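Local coordinates for protein carbonic anhydrase (Neosartorya fumigata, PDB 7COJ) that probably catalyses the reversible hydration of carbon dioxide to hydrogencarbonate, as a zinc-dependent carbonic anhydrase of the beta class, at residues R141-V146 against P195-L200; A156-A161 against T236-V241; G174-G179 against G254-V259. All coordinates share one frame; numbering follows the deposited sequence.

Interaction 1 of 3, residues R141-V146 against P195-L200; sequences RNIANV and PWLIPL. With AZM (5-acetamido-1,3,4-thiadiazole-2-sulfonamide), chain F.
The loop after strand 137-142, which borders the inhibitor-occupied active-site pocket through Ile143 and Ala144, is backed by Trp196 of helix 193-206. The indole NE1 donates to the backbone O of Ile143 at 2.8 Å (N-H...O 177°); the acceptor lies in the ring plane and the donor in the carbonyl plane, on a lone pair. This bond therefore fixes the indole's rotation. Trp196 CG stands opposite its own backbone N (chi1 179°), sending the ring to the loop. At the ring edge, Asn142 ND2 approaches Trp196 CZ2 at 3.5 Å, the amide and ring planes being 74° apart. In this beta-class fold, helix 193-206 packs against a loop that follows an outer strand of the chain's sheet, and the Asn142 amide closes that loop: OD1 accepts from Val146 N at 3.1 Å, and ND2 donates to Val146 O at 3.0 Å. The bonds hold the Val146 backbone; its CG1, opposite the backbone N, meets Pro199 CG (3.7 Å), while CG2 and the methyl of Ala144 meet Leu200 CD1. Ile143 CB packs against the indole, while its CG2 lies 3.8 Å from S2 of acetazolamide. Ser153 of the second subunit packs on Asn142 and Trp196.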
loop_
_atom_site.group_PDB
_atom_site.type_symbol
_atom_site.label_atom_id
_atom_site.label_comp_id
_atom_site.label_asym_id
_atom_site.label_seq_id
_atom_site.Cartn_x
_atom_site.Cartn_y
_atom_site.Cartn_z
ATOM N N ARG A 141 2.226 -6.309 -15.023
ATOM C CA ARG A 141 3.682 -6.073 -15.141
ATOM C C ARG A 141 4.073 -4.985 -14.137
ATOM O O ARG A 141 3.387 -3.951 -14.078
ATOM C CB ARG A 141 4.042 -5.758 -16.587
ATOM C CG ARG A 141 3.965 -6.971 -17.507
ATOM C CD ARG A 141 4.053 -6.608 -18.959
ATOM N NE ARG A 141 5.360 -6.091 -19.357
ATOM C CZ ARG A 141 5.622 -5.560 -20.551
ATOM N NH1 ARG A 141 4.657 -5.423 -21.448
ATOM N NH2 ARG A 141 6.838 -5.140 -20.836
ATOM N N ASN A 142 5.162 -5.223 -13.400
ATOM C CA ASN A 142 5.660 -4.301 -12.356
ATOM C C ASN A 142 7.180 -4.419 -12.375
ATOM O O ASN A 142 7.712 -5.261 -13.133
ATOM C CB ASN A 142 4.952 -4.556 -11.025
ATOM C CG ASN A 142 5.311 -5.880 -10.389
ATOM O OD1 ASN A 142 6.396 -6.395 -10.657
ATOM N ND2 ASN A 142 4.439 -6.388 -9.508
ATOM N N ILE A 143 7.867 -3.590 -11.598
ATOM C CA ILE A 143 9.357 -3.631 -11.563
ATOM C C ILE A 143 9.776 -4.990 -10.976
ATOM O O ILE A 143 9.472 -5.250 -9.786
ATOM C CB ILE A 143 9.935 -2.479 -10.730
ATOM C CG1 ILE A 143 9.564 -1.097 -11.298
ATOM C CG2 ILE A 143 11.432 -2.646 -10.576
ATOM C CD1 ILE A 143 10.126 -0.863 -12.647
ATOM N N ALA A 144 10.491 -5.785 -11.765
ATOM C CA ALA A 144 11.128 -7.057 -11.367
ATOM C C ALA A 144 10.080 -8.109 -10.975
ATOM O O ALA A 144 10.440 -9.083 -10.269
ATOM C CB ALA A 144 12.100 -6.813 -10.240
ATOM N N ASN A 145 8.859 -8.012 -11.499
ATOM C CA ASN A 145 7.825 -9.066 -11.328
ATOM C C ASN A 145 7.802 -9.497 -9.857
ATOM O O ASN A 145 7.768 -10.693 -9.583
ATOM C CB ASN A 145 8.042 -10.257 -12.288
ATOM C CG ASN A 145 9.448 -10.811 -12.353
ATOM O OD1 ASN A 145 10.295 -10.297 -13.104
ATOM N ND2 ASN A 145 9.702 -11.883 -11.592
ATOM N N VAL A 146 7.749 -8.535 -8.942
ATOM C CA VAL A 146 7.771 -8.787 -7.477
ATOM C C VAL A 146 6.343 -8.933 -6.971
ATOM O O VAL A 146 5.508 -8.085 -7.295
ATOM C CB VAL A 146 8.511 -7.672 -6.725
ATOM C CG1 VAL A 146 8.486 -7.920 -5.223
ATOM C CG2 VAL A 146 9.932 -7.555 -7.227
ATOM N N PRO A 195 11.670 0.672 -0.999
ATOM C CA PRO A 195 10.647 -0.181 -0.399
ATOM C C PRO A 195 10.092 -1.197 -1.401
ATOM O O PRO A 195 9.801 -2.297 -0.996
ATOM C CB PRO A 195 9.580 0.792 0.141
ATOM C CG PRO A 195 9.872 2.093 -0.563
ATOM C CD PRO A 195 11.346 2.099 -0.867
ATOM N N TRP A 196 9.991 -0.826 -2.675
ATOM C CA TRP A 196 9.469 -1.743 -3.718
ATOM C C TRP A 196 10.377 -2.982 -3.827
ATOM O O TRP A 196 9.859 -4.081 -4.012
ATOM C CB TRP A 196 9.325 -1.062 -5.087
ATOM C CG TRP A 196 8.809 -2.047 -6.084
ATOM C CD1 TRP A 196 9.527 -2.750 -7.010
ATOM C CD2 TRP A 196 7.490 -2.607 -6.091
ATOM N NE1 TRP A 196 8.722 -3.640 -7.650
ATOM C CE2 TRP A 196 7.468 -3.583 -7.108
ATOM C CE3 TRP A 196 6.314 -2.341 -5.382
ATOM C CZ2 TRP A 196 6.323 -4.308 -7.415
ATOM C CZ3 TRP A 196 5.189 -3.084 -5.665
ATOM C CH2 TRP A 196 5.192 -4.034 -6.683
ATOM N N LEU A 197 11.688 -2.814 -3.740
ATOM C CA LEU A 197 12.653 -3.916 -3.978
ATOM C C LEU A 197 12.926 -4.716 -2.693
ATOM O O LEU A 197 13.741 -5.674 -2.737
ATOM C CB LEU A 197 13.941 -3.299 -4.534
ATOM C CG LEU A 197 13.818 -2.667 -5.919
ATOM C CD1 LEU A 197 15.086 -1.956 -6.307
ATOM C CD2 LEU A 197 13.457 -3.682 -6.984
ATOM N N ILE A 198 12.318 -4.369 -1.569
ATOM C CA ILE A 198 12.597 -5.057 -0.276
ATOM C C ILE A 198 12.501 -6.577 -0.418
ATOM O O ILE A 198 13.326 -7.275 0.144
ATOM C CB ILE A 198 11.682 -4.529 0.847
ATOM C CG1 ILE A 198 12.202 -3.199 1.397
ATOM C CG2 ILE A 198 11.556 -5.562 1.970
ATOM C CD1 ILE A 198 11.242 -2.525 2.365
ATOM N N PRO A 199 11.485 -7.173 -1.082
ATOM C CA PRO A 199 11.419 -8.639 -1.157
ATOM C C PRO A 199 12.651 -9.261 -1.830
ATOM O O PRO A 199 13.016 -10.355 -1.458
ATOM C CB PRO A 199 10.112 -8.908 -1.921
ATOM C CG PRO A 199 9.282 -7.647 -1.656
ATOM C CD PRO A 199 10.311 -6.525 -1.698
ATOM N N LEU A 200 13.275 -8.558 -2.784
ATOM C CA LEU A 200 14.523 -9.020 -3.445
ATOM C C LEU A 200 15.684 -8.944 -2.451
ATOM O O LEU A 200 16.487 -9.875 -2.415
ATOM C CB LEU A 200 14.791 -8.207 -4.708
ATOM C CG LEU A 200 13.874 -8.534 -5.883
ATOM C CD1 LEU A 200 13.904 -7.410 -6.906
ATOM C CD2 LEU A 200 14.283 -9.802 -6.539
HETATM C C1 AZM F . 14.595 -2.489 -14.388
HETATM C C2 AZM F . 15.929 -1.231 -12.903
HETATM C C3 AZM F . 15.900 -0.108 -10.767
HETATM C C4 AZM F . 16.677 0.830 -9.889
HETATM N N1 AZM F . 14.042 -4.736 -15.718
HETATM N N2 AZM F . 16.574 -1.596 -13.985
HETATM N N3 AZM F . 15.764 -2.279 -14.871
HETATM N N4 AZM F . 16.518 -0.463 -11.929
HETATM O O1 AZM F . 12.389 -3.609 -14.236
HETATM O O2 AZM F . 13.086 -2.617 -16.416
HETATM O O3 AZM F . 14.776 -0.505 -10.514
HETATM S S1 AZM F . 13.351 -3.390 -15.254
HETATM S S2 AZM F . 14.307 -1.787 -12.854
#

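Interaction 2 of 3, residues A156-A161 against T236-V241; sequences AVIEFA and TQKSVV. With AZM (5-acetamido-1,3,4-thiadiazole-2-sulfonamide), chain H.
Ile158, on helix 152-164, contributes the largest share of any residue to the contact with the start of helix 239-248. Its CB points across to segment 236-241 and there divides into two working branches. CG2, set opposite the backbone N, reaches Val241 CG2 at 3.8 Å and also lies 4.1 Å from Lys238 CD. The other branch runs through CG1 (chi1 -68°) in an extended course to CD1, which touches Lys238 CE at 3.7 Å and lies 4.1 Å from Lys238 CD. These distances put the terminal methyl on the methylene part of Lys238; the two chains cross at about a right angle. The lysine occupies the N-cap position, and its backbone O accepts from Val241 N at 3.0 Å in the first turn of the helix.

One residue further along helix 152-164, the chain of Glu159 bends at chi2 (70°) and brings OE1 beside Val240. The oxygen is 3.6 Å from Val240 CG2, a van der Waals approach to a methyl. The polar partner of this carboxylate is Arg163, one turn later, whose NE forms a salt bridge with OE2. Ile158 also packs on Leu115 and Ile117 of strand 114-119, so it joins helix 239-248 to helix 152-164 while also touching the central sheet. Since the meeting atoms are methyls, methylenes and one carboxylate oxygen whose group is paired elsewhere, the two helices are held here by apolar fit and van der Waals contact, without a direct polar bond between the segments.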
loop_
_atom_site.group_PDB
_atom_site.type_symbol
_atom_site.label_atom_id
_atom_site.label_comp_id
_atom_site.label_asym_id
_atom_site.label_seq_id
_atom_site.Cartn_x
_atom_site.Cartn_y
_atom_site.Cartn_z
ATOM N N ALA A 156 -5.378 -7.471 -6.461
ATOM C CA ALA A 156 -6.635 -7.264 -7.208
ATOM C C ALA A 156 -6.549 -8.035 -8.522
ATOM O O ALA A 156 -7.594 -8.662 -8.905
ATOM C CB ALA A 156 -6.898 -5.793 -7.421
ATOM N N VAL A 157 -5.398 -8.024 -9.218
ATOM C CA VAL A 157 -5.378 -8.737 -10.516
ATOM C C VAL A 157 -5.509 -10.243 -10.271
ATOM O O VAL A 157 -6.229 -10.882 -11.051
ATOM C CB VAL A 157 -4.261 -8.402 -11.526
ATOM C CG1 VAL A 157 -3.698 -7.010 -11.435
ATOM C CG2 VAL A 157 -3.269 -9.508 -11.835
ATOM N N ILE A 158 -4.857 -10.782 -9.247
ATOM C CA ILE A 158 -4.905 -12.238 -8.945
ATOM C C ILE A 158 -6.347 -12.612 -8.567
ATOM O O ILE A 158 -6.862 -13.572 -9.137
ATOM C CB ILE A 158 -3.869 -12.595 -7.877
ATOM C CG1 ILE A 158 -2.459 -12.420 -8.435
ATOM C CG2 ILE A 158 -4.091 -14.001 -7.349
ATOM C CD1 ILE A 158 -1.392 -12.352 -7.376
ATOM N N GLU A 159 -6.985 -11.848 -7.687
ATOM C CA GLU A 159 -8.384 -12.114 -7.248
ATOM C C GLU A 159 -9.259 -12.159 -8.500
ATOM O O GLU A 159 -10.034 -13.116 -8.649
ATOM C CB GLU A 159 -8.846 -11.048 -6.264
ATOM C CG GLU A 159 -10.334 -11.069 -5.931
ATOM C CD GLU A 159 -10.782 -12.256 -5.100
ATOM O OE1 GLU A 159 -9.922 -12.968 -4.554
ATOM O OE2 GLU A 159 -11.994 -12.475 -5.035
ATOM N N PHE A 160 -9.189 -11.136 -9.354
ATOM C CA PHE A 160 -10.044 -11.044 -10.563
ATOM C C PHE A 160 -9.755 -12.175 -11.538
ATOM O O PHE A 160 -10.700 -12.850 -11.968
ATOM C CB PHE A 160 -9.912 -9.699 -11.258
ATOM C CG PHE A 160 -10.819 -9.613 -12.437
ATOM C CD1 PHE A 160 -12.195 -9.622 -12.260
ATOM C CD2 PHE A 160 -10.314 -9.614 -13.723
ATOM C CE1 PHE A 160 -13.046 -9.566 -13.360
ATOM C CE2 PHE A 160 -11.163 -9.538 -14.819
ATOM C CZ PHE A 160 -12.526 -9.531 -14.636
ATOM N N ALA A 161 -8.489 -12.413 -11.866
ATOM C CA ALA A 161 -8.123 -13.416 -12.881
ATOM C C ALA A 161 -8.506 -14.815 -12.376
ATOM O O ALA A 161 -9.000 -15.612 -13.187
ATOM C CB ALA A 161 -6.658 -13.361 -13.208
ATOM N N THR A 236 0.688 -18.703 -3.901
ATOM C CA THR A 236 0.000 -19.880 -3.321
ATOM C C THR A 236 -0.314 -19.619 -1.848
ATOM O O THR A 236 -1.069 -20.420 -1.295
ATOM C CB THR A 236 0.781 -21.172 -3.554
ATOM O OG1 THR A 236 2.101 -21.028 -3.030
ATOM C CG2 THR A 236 0.861 -21.528 -5.022
ATOM N N GLN A 237 0.143 -18.510 -1.266
ATOM C CA GLN A 237 -0.294 -18.097 0.093
ATOM C C GLN A 237 -1.658 -17.400 0.003
ATOM O O GLN A 237 -2.141 -16.945 1.002
ATOM C CB GLN A 237 0.812 -17.289 0.788
ATOM C CG GLN A 237 1.952 -18.200 1.265
ATOM C CD GLN A 237 3.102 -17.466 1.915
ATOM O OE1 GLN A 237 3.328 -16.284 1.677
ATOM N NE2 GLN A 237 3.839 -18.172 2.750
ATOM N N LYS A 238 -2.274 -17.297 -1.164
ATOM C CA LYS A 238 -3.554 -16.563 -1.283
ATOM C C LYS A 238 -4.658 -17.611 -1.347
ATOM O O LYS A 238 -4.538 -18.512 -2.208
ATOM C CB LYS A 238 -3.487 -15.683 -2.525
ATOM C CG LYS A 238 -2.410 -14.614 -2.438
ATOM C CD LYS A 238 -2.314 -13.825 -3.711
ATOM C CE LYS A 238 -1.214 -12.787 -3.687
ATOM N NZ LYS A 238 -1.253 -11.932 -2.478
ATOM N N SER A 239 -5.668 -17.500 -0.481
ATOM C CA SER A 239 -6.775 -18.490 -0.400
ATOM C C SER A 239 -7.399 -18.694 -1.790
ATOM O O SER A 239 -7.657 -19.859 -2.159
ATOM C CB SER A 239 -7.806 -18.084 0.615
ATOM O OG SER A 239 -8.625 -19.203 0.930
ATOM N N VAL A 240 -7.604 -17.612 -2.557
ATOM C CA VAL A 240 -8.262 -17.665 -3.899
ATOM C C VAL A 240 -7.488 -18.628 -4.805
ATOM O O VAL A 240 -8.111 -19.377 -5.591
ATOM C CB VAL A 240 -8.426 -16.260 -4.514
ATOM C CG1 VAL A 240 -7.093 -15.591 -4.842
ATOM C CG2 VAL A 240 -9.318 -16.311 -5.747
ATOM N N VAL A 241 -6.168 -18.630 -4.721
ATOM C CA VAL A 241 -5.301 -19.485 -5.568
ATOM C C VAL A 241 -5.361 -20.917 -5.027
ATOM O O VAL A 241 -5.476 -21.857 -5.850
ATOM C CB VAL A 241 -3.851 -18.971 -5.608
ATOM C CG1 VAL A 241 -2.920 -19.996 -6.221
ATOM C CG2 VAL A 241 -3.755 -17.633 -6.340
HETATM C C1 AZM H . -11.881 -6.108 -15.572
HETATM C C2 AZM H . -13.419 -6.593 -13.883
HETATM C C3 AZM H . -13.745 -6.429 -11.518
HETATM C C4 AZM H . -14.695 -6.783 -10.409
HETATM N N1 AZM H . -11.009 -4.754 -17.735
HETATM N N2 AZM H . -13.899 -6.847 -15.072
HETATM N N3 AZM H . -12.976 -6.582 -16.066
HETATM N N4 AZM H . -14.170 -6.779 -12.763
HETATM O O1 AZM H . -9.715 -4.886 -15.652
HETATM O O2 AZM H . -9.975 -6.871 -17.094
HETATM O O3 AZM H . -12.665 -5.878 -11.362
HETATM S S1 AZM H . -10.489 -5.656 -16.558
HETATM S S2 AZM H . -11.808 -5.985 -13.866
#

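Interaction 3 of 3, residues G174-G179 against G254-V259; sequences GHTKCG and GLIYDV. With ZN (zinc ion), chain E; AZM (5-acetamido-1,3,4-thiadiazole-2-sulfonamide), chain F.
With chi1 at 70°, His175 CG sits between its backbone N and carbonyl carbon, and Thr176 OG1 takes the equivalent place at 65°; one turns an imidazole to the metal, the other a hydroxyl to Val259. His175 NE2 binds zinc at 2.1 Å, Cys178 SG binds it at 2.4 Å, and Cys119 and the sulfonamide N1 of acetazolamide complete the site. At the other end of the imidazole, ND1 makes a weak hydrogen bond to Thr176 O, which, with the approach of Val259 CG1 to ND1 at 3.6 Å, is consistent with a second-shell restraint on the ring. The backbones pair as parallel strands: Gly174 N donates to Leu255 O, Tyr257 N to Gly174 O at 2.8 Å, and Thr176 N to Tyr257 O at 2.9 Å. Past the last bridge, Val259 N donates to Thr176 OG1 at 3.1 Å (N-H...O 156°). A water 2.7 Å from this hydroxyl donates to Asp258 OD1, an oxygen that also accepts from Gly260 N. In the sheet, strand 169-175 lies between strands 114-119 and 251-257; antiparallel strand 264-266 follows beyond, and helix 216-236 covers the Ile256 face.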
loop_
_atom_site.group_PDB
_atom_site.type_symbol
_atom_site.label_atom_id
_atom_site.label_comp_id
_atom_site.label_asym_id
_atom_site.label_seq_id
_atom_site.Cartn_x
_atom_site.Cartn_y
_atom_site.Cartn_z
ATOM N N GLY A 174 10.159 -13.996 -14.760
ATOM C CA GLY A 174 11.344 -13.148 -14.591
ATOM C C GLY A 174 12.123 -13.078 -15.883
ATOM O O GLY A 174 11.753 -13.756 -16.849
ATOM N N HIS A 175 13.235 -12.337 -15.926
ATOM C CA HIS A 175 13.995 -12.247 -17.193
ATOM C C HIS A 175 15.475 -12.045 -16.879
ATOM O O HIS A 175 15.807 -11.621 -15.766
ATOM C CB HIS A 175 13.380 -11.194 -18.128
ATOM C CG HIS A 175 13.597 -9.818 -17.633
ATOM N ND1 HIS A 175 14.600 -8.996 -18.145
ATOM C CD2 HIS A 175 12.955 -9.126 -16.673
ATOM C CE1 HIS A 175 14.569 -7.832 -17.503
ATOM N NE2 HIS A 175 13.561 -7.904 -16.651
ATOM N N THR A 176 16.322 -12.377 -17.843
ATOM C CA THR A 176 17.777 -12.144 -17.782
ATOM C C THR A 176 17.985 -10.639 -17.936
ATOM O O THR A 176 17.151 -9.994 -18.620
ATOM C CB THR A 176 18.526 -12.970 -18.832
ATOM O OG1 THR A 176 18.152 -12.522 -20.137
ATOM C CG2 THR A 176 18.271 -14.459 -18.695
ATOM N N LYS A 177 19.044 -10.114 -17.332
ATOM C CA LYS A 177 19.416 -8.675 -17.402
ATOM C C LYS A 177 18.291 -7.831 -16.778
ATOM O O LYS A 177 18.015 -6.749 -17.284
ATOM C CB LYS A 177 19.657 -8.288 -18.862
ATOM C CG LYS A 177 20.602 -9.206 -19.633
ATOM C CD LYS A 177 21.985 -9.120 -19.108
ATOM C CE LYS A 177 22.701 -7.928 -19.708
ATOM N NZ LYS A 177 23.606 -7.238 -18.752
ATOM N N CYS A 178 17.614 -8.340 -15.747
ATOM C CA CYS A 178 16.603 -7.560 -14.984
ATOM C C CYS A 178 17.361 -6.582 -14.091
ATOM O O CYS A 178 17.973 -7.022 -13.108
ATOM C CB CYS A 178 15.632 -8.442 -14.210
ATOM S SG CYS A 178 14.377 -7.509 -13.350
ATOM N N GLY A 179 17.297 -5.287 -14.428
ATOM C CA GLY A 179 18.003 -4.256 -13.652
ATOM C C GLY A 179 17.361 -4.048 -12.287
ATOM O O GLY A 179 18.044 -3.543 -11.406
ATOM N N GLY A 254 6.671 -20.964 -13.155
ATOM C CA GLY A 254 7.803 -20.031 -13.108
ATOM C C GLY A 254 8.583 -20.077 -14.401
ATOM O O GLY A 254 9.018 -21.202 -14.781
ATOM N N LEU A 255 8.780 -18.918 -15.055
ATOM C CA LEU A 255 9.562 -18.836 -16.300
ATOM C C LEU A 255 10.670 -17.797 -16.146
ATOM O O LEU A 255 10.531 -16.859 -15.320
ATOM C CB LEU A 255 8.665 -18.418 -17.464
ATOM C CG LEU A 255 7.483 -19.308 -17.813
ATOM C CD1 LEU A 255 6.774 -18.701 -19.016
ATOM C CD2 LEU A 255 7.914 -20.744 -18.107
ATOM N N ILE A 256 11.726 -17.966 -16.927
ATOM C CA ILE A 256 12.749 -16.908 -17.169
ATOM C C ILE A 256 12.752 -16.641 -18.665
ATOM O O ILE A 256 12.904 -17.607 -19.441
ATOM C CB ILE A 256 14.135 -17.316 -16.650
ATOM C CG1 ILE A 256 14.138 -17.451 -15.125
ATOM C CG2 ILE A 256 15.188 -16.321 -17.097
ATOM C CD1 ILE A 256 13.987 -16.163 -14.343
ATOM N N TYR A 257 12.566 -15.367 -19.040
ATOM C CA TYR A 257 12.707 -14.867 -20.415
ATOM C C TYR A 257 14.157 -14.456 -20.640
ATOM O O TYR A 257 14.694 -13.629 -19.878
ATOM C CB TYR A 257 11.740 -13.723 -20.666
ATOM C CG TYR A 257 11.821 -13.172 -22.054
ATOM C CD1 TYR A 257 11.483 -13.967 -23.129
ATOM C CD2 TYR A 257 12.310 -11.894 -22.308
ATOM C CE1 TYR A 257 11.551 -13.476 -24.417
ATOM C CE2 TYR A 257 12.392 -11.396 -23.587
ATOM C CZ TYR A 257 11.989 -12.190 -24.645
ATOM O OH TYR A 257 12.046 -11.754 -25.923
ATOM N N ASP A 258 14.773 -14.988 -21.693
ATOM C CA ASP A 258 16.155 -14.603 -22.093
ATOM C C ASP A 258 16.035 -13.451 -23.093
ATOM O O ASP A 258 15.640 -13.679 -24.264
ATOM C CB ASP A 258 16.908 -15.811 -22.668
ATOM C CG ASP A 258 18.366 -15.551 -22.957
ATOM O OD1 ASP A 258 18.704 -14.434 -23.355
ATOM O OD2 ASP A 258 19.150 -16.457 -22.702
ATOM N N VAL A 259 16.360 -12.240 -22.671
ATOM C CA VAL A 259 16.158 -11.016 -23.508
ATOM C C VAL A 259 17.106 -11.064 -24.715
ATOM O O VAL A 259 16.829 -10.361 -25.669
ATOM C CB VAL A 259 16.356 -9.721 -22.697
ATOM C CG1 VAL A 259 15.280 -9.584 -21.631
ATOM C CG2 VAL A 259 17.755 -9.611 -22.124
HETATM ZN ZN ZN E . 13.099 -6.519 -15.100
HETATM C C1 AZM F . 14.595 -2.489 -14.388
HETATM C C2 AZM F . 15.929 -1.231 -12.903
HETATM C C3 AZM F . 15.900 -0.108 -10.767
HETATM C C4 AZM F . 16.677 0.830 -9.889
HETATM N N1 AZM F . 14.042 -4.736 -15.718
HETATM N N2 AZM F . 16.574 -1.596 -13.985
HETATM N N3 AZM F . 15.764 -2.279 -14.871
HETATM N N4 AZM F . 16.518 -0.463 -11.929
HETATM O O1 AZM F . 12.389 -3.609 -14.236
HETATM O O2 AZM F . 13.086 -2.617 -16.416
HETATM O O3 AZM F . 14.776 -0.505 -10.514
HETATM S S1 AZM F . 13.351 -3.390 -15.254
HETATM S S2 AZM F . 14.307 -1.787 -12.854
HETATM O O HOH W 1 20.247 -12.768 -21.820
#

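Interactions 1 and 3 form adjoining parts of one active site. Their centres are 14 Å apart and they touch, Ala144 CA lying 3.8 Å from Cys178 SG and Asn145 OD1 3.4 Å from Gly174 CA. Both meet the same acetazolamide: 174-179 through the zinc and the backbone of Gly179, and 141-146 through Ile143 beside the thiadiazole sulfur and Ala144 near a sulfonyl oxygen, while Gln110 of the second subunit hydrogen-bonds it. Interaction 2 stands apart, its centre 18 Å from that of interaction 1 and 23 Å from that of interaction 3. Its helix 152-164 leads into strand 169-175, and Phe160 presents a ring face to another acetazolamide and packs on Ile143 of the second subunit.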